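PDB 6XSX: ZmpA Glycopeptidase, which is a metalloprotease whose M60 catalytic module, the part present here, probably cleaves the peptide backbone of glycosylated proteins. Local coordinates for residues G251-N263 and G276-D288. Residues are numbered along the deposited sequence; the frame is centred on the assembly and turned at random.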
# COMPACT_ATOMS: atom_id res chain seq x y z
N GLY A 251 10.14 12.16 7.31
CA GLY A 251 8.75 11.85 7.62
C GLY A 251 8.65 10.68 8.60
O GLY A 251 9.65 10.25 9.16
N PHE A 252 7.42 10.18 8.80
CA PHE A 252 7.21 9.05 9.69
C PHE A 252 7.87 7.80 9.10
O PHE A 252 8.63 7.12 9.79
CB PHE A 252 5.73 8.88 10.03
N MET A 253 7.58 7.54 7.81
CA MET A 253 8.15 6.45 7.03
C MET A 253 8.47 6.95 5.62
O MET A 253 8.25 8.12 5.31
CB MET A 253 7.18 5.27 6.98
CG MET A 253 6.98 4.60 8.33
SD MET A 253 5.61 3.43 8.34
CE MET A 253 5.11 3.52 10.06
N ASN A 254 9.00 6.05 4.76
CA ASN A 254 9.28 6.40 3.37
C ASN A 254 9.23 5.18 2.45
O ASN A 254 9.02 4.04 2.90
CB ASN A 254 10.58 7.20 3.22
CG ASN A 254 11.83 6.36 3.40
OD1 ASN A 254 11.75 5.17 3.70
ND2 ASN A 254 12.98 6.97 3.20
N ALA A 255 9.44 5.45 1.15
CA ALA A 255 9.24 4.48 0.08
C ALA A 255 10.09 4.82 -1.15
O ALA A 255 10.51 5.96 -1.33
CB ALA A 255 7.78 4.41 -0.28
N GLY A 256 10.30 3.80 -1.99
CA GLY A 256 11.08 3.87 -3.21
C GLY A 256 11.81 2.56 -3.47
O GLY A 256 12.22 1.88 -2.52
N ASN A 257 11.93 2.18 -4.75
CA ASN A 257 12.80 1.09 -5.16
C ASN A 257 12.35 -0.24 -4.54
O ASN A 257 13.16 -1.13 -4.29
CB ASN A 257 14.27 1.41 -4.88
CG ASN A 257 14.75 2.63 -5.64
OD1 ASN A 257 14.81 2.60 -6.87
ND2 ASN A 257 15.05 3.70 -4.93
N GLY A 258 11.04 -0.37 -4.31
CA GLY A 258 10.48 -1.58 -3.71
C GLY A 258 10.92 -1.76 -2.26
O GLY A 258 11.04 -2.89 -1.79
N ILE A 259 11.17 -0.65 -1.58
CA ILE A 259 11.58 -0.67 -0.18
C ILE A 259 10.63 0.22 0.62
O ILE A 259 10.40 1.37 0.24
CB ILE A 259 13.05 -0.20 -0.05
CG1 ILE A 259 14.02 -1.18 -0.72
CG2 ILE A 259 13.42 0.06 1.40
CD1 ILE A 259 15.33 -0.56 -1.19
N THR A 260 10.11 -0.32 1.73
CA THR A 260 9.49 0.49 2.77
C THR A 260 10.49 0.71 3.90
O THR A 260 11.08 -0.24 4.43
CB THR A 260 8.22 -0.17 3.33
OG1 THR A 260 7.19 -0.09 2.34
CG2 THR A 260 7.75 0.47 4.63
N GLY A 261 10.71 1.97 4.27
CA GLY A 261 11.52 2.30 5.43
C GLY A 261 10.61 2.62 6.61
O GLY A 261 9.56 3.22 6.41
N PHE A 262 11.00 2.17 7.81
CA PHE A 262 10.28 2.48 9.03
C PHE A 262 11.32 2.80 10.10
O PHE A 262 12.45 2.32 10.04
CB PHE A 262 9.38 1.31 9.45
CG PHE A 262 10.09 -0.02 9.53
CD1 PHE A 262 10.94 -0.33 10.60
CD2 PHE A 262 9.95 -0.96 8.51
CE1 PHE A 262 11.62 -1.54 10.64
CE2 PHE A 262 10.61 -2.18 8.57
CZ PHE A 262 11.45 -2.46 9.62
N ASN A 263 10.93 3.61 11.09
CA ASN A 263 11.84 4.05 12.14
C ASN A 263 11.87 3.00 13.25
O ASN A 263 11.10 2.04 13.23
CB ASN A 263 11.45 5.44 12.65
CG ASN A 263 12.63 6.28 13.10
OD1 ASN A 263 13.73 5.77 13.36
ND2 ASN A 263 12.41 7.59 13.20
N GLY A 276 -1.85 -1.01 8.70
CA GLY A 276 -2.42 0.31 8.91
C GLY A 276 -1.85 1.32 7.91
O GLY A 276 -0.98 0.98 7.10
N TRP A 277 -2.34 2.57 8.01
CA TRP A 277 -2.10 3.60 7.00
C TRP A 277 -0.60 3.80 6.72
O TRP A 277 -0.18 3.81 5.57
CB TRP A 277 -2.79 4.92 7.37
CG TRP A 277 -2.61 5.95 6.29
CD1 TRP A 277 -1.54 6.78 6.14
CD2 TRP A 277 -3.47 6.19 5.17
NE1 TRP A 277 -1.69 7.54 5.01
CE2 TRP A 277 -2.86 7.20 4.39
CE3 TRP A 277 -4.70 5.67 4.74
CZ2 TRP A 277 -3.44 7.71 3.22
CZ3 TRP A 277 -5.27 6.17 3.59
CH2 TRP A 277 -4.65 7.18 2.85
N GLY A 278 0.18 4.02 7.79
CA GLY A 278 1.62 4.26 7.67
C GLY A 278 2.33 3.27 6.75
O GLY A 278 2.98 3.68 5.80
N PHE A 279 2.18 1.96 7.02
CA PHE A 279 2.89 0.94 6.26
C PHE A 279 2.37 0.85 4.83
O PHE A 279 3.16 0.79 3.89
CB PHE A 279 2.85 -0.42 6.95
CG PHE A 279 3.90 -0.59 8.01
CD1 PHE A 279 5.17 -1.06 7.69
CD2 PHE A 279 3.64 -0.23 9.33
CE1 PHE A 279 6.15 -1.20 8.66
CE2 PHE A 279 4.62 -0.37 10.30
CZ PHE A 279 5.87 -0.85 9.96
N MET A 280 1.04 0.83 4.67
CA MET A 280 0.45 0.52 3.38
C MET A 280 0.54 1.72 2.43
O MET A 280 0.61 1.55 1.22
CB MET A 280 -0.99 0.02 3.53
CG MET A 280 -1.06 -1.28 4.32
SD MET A 280 0.08 -2.53 3.64
CE MET A 280 -0.71 -2.88 2.08
N HIS A 281 0.62 2.93 3.00
CA HIS A 281 0.84 4.12 2.19
C HIS A 281 2.18 4.01 1.47
O HIS A 281 2.28 4.36 0.30
CB HIS A 281 0.71 5.39 3.05
CG HIS A 281 1.16 6.64 2.38
ND1 HIS A 281 0.31 7.44 1.64
CD2 HIS A 281 2.37 7.24 2.34
CE1 HIS A 281 0.97 8.48 1.17
NE2 HIS A 281 2.25 8.38 1.59
N GLU A 282 3.20 3.51 2.17
CA GLU A 282 4.52 3.33 1.58
C GLU A 282 4.50 2.24 0.51
O GLU A 282 5.13 2.39 -0.53
CB GLU A 282 5.59 3.01 2.63
CG GLU A 282 5.75 4.10 3.67
CD GLU A 282 5.76 5.52 3.14
OE1 GLU A 282 6.38 5.75 2.09
OE2 GLU A 282 5.13 6.40 3.77
N MET A 283 3.80 1.13 0.77
CA MET A 283 3.75 0.08 -0.23
C MET A 283 3.05 0.64 -1.48
O MET A 283 3.47 0.36 -2.60
CB MET A 283 3.01 -1.16 0.29
CG MET A 283 2.93 -2.28 -0.74
SD MET A 283 2.51 -3.89 -0.00
CE MET A 283 4.01 -4.21 0.93
N GLY A 284 2.01 1.46 -1.25
CA GLY A 284 1.27 2.14 -2.32
C GLY A 284 2.17 2.95 -3.25
O GLY A 284 2.04 2.86 -4.47
N HIS A 285 3.08 3.74 -2.67
CA HIS A 285 4.03 4.53 -3.45
C HIS A 285 4.85 3.60 -4.34
O HIS A 285 5.20 3.98 -5.45
CB HIS A 285 5.03 5.26 -2.55
CG HIS A 285 4.56 6.54 -1.95
ND1 HIS A 285 3.89 7.50 -2.69
CD2 HIS A 285 4.72 7.04 -0.71
CE1 HIS A 285 3.62 8.53 -1.90
NE2 HIS A 285 4.13 8.27 -0.68
N ASN A 286 5.20 2.42 -3.83
CA ASN A 286 6.09 1.51 -4.54
C ASN A 286 5.36 0.83 -5.69
O ASN A 286 5.99 0.40 -6.66
CB ASN A 286 6.74 0.50 -3.59
CG ASN A 286 8.02 1.04 -2.98
OD1 ASN A 286 8.89 1.54 -3.70
ND2 ASN A 286 8.16 0.93 -1.67
N PHE A 287 4.03 0.73 -5.59
CA PHE A 287 3.30 -0.04 -6.60
C PHE A 287 2.83 0.77 -7.81
O PHE A 287 2.22 0.19 -8.70
CB PHE A 287 2.19 -0.89 -5.97
CG PHE A 287 2.64 -2.28 -5.60
CD1 PHE A 287 2.54 -3.32 -6.50
CD2 PHE A 287 3.21 -2.53 -4.36
CE1 PHE A 287 2.97 -4.60 -6.16
CE2 PHE A 287 3.65 -3.80 -4.03
CZ PHE A 287 3.52 -4.84 -4.92
N ASP A 288 3.11 2.09 -7.89
CA ASP A 288 2.75 2.80 -9.11
C ASP A 288 3.64 4.01 -9.38
O ASP A 288 3.70 4.93 -8.56
CB ASP A 288 1.26 3.17 -9.17
CG ASP A 288 0.77 3.50 -10.57
OD1 ASP A 288 1.52 3.30 -11.55
OD2 ASP A 288 -0.39 3.95 -10.68
O HOH W 1 4.99 -1.14 3.35
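The F279 ring carries the sulfur of M253 over one face, SD 4.2 Å from the ring centroid and 9° off its normal, a Met-aromatic contact. The M253 chain, extended beyond CG, reaches across the helix start, its SD 3.6 Å from G278 C; glycine suits 278 because a CB would crowd M253 CE. F262 approaches F279 obliquely, planes at 45°, its CD2 3.8 Å from F279 CE1. E282 OE2 lies in plane at the edge of the H281 ring and OE1 at that of H285. E282 bends at chi2 (-43°), folding its carboxylate against the 253-255 backbone; the small A255 fits there, its CB 3.1 Å from E282 OE1. H281, E282 and H285 match the HExxH motif of zinc metallopeptidases, consistent with the active-site helix, though no metal is bound to them here. The amide of N286 serves the turn with both ends: OD1 accepts from G258 N (2.9 Å), which sits above its carbonyl plane, while ND2 donates to I259 O (3.0 Å), in the amide plane. G258, second central residue of this type I' turn, has the positive phi that favours glycine; at G256 a CB would jam against the preceding carbonyl O. A water bridges T260 OG1 and F279 O; T260 OG1 and N286 ND2 both bond Y240 OH. Strand 259-262 runs parallel to 240-244, 254-256 edges the mixed sheet, and helix 277-286 packs on this hairpin, with helices 206-224 and 301-309 touching its M280.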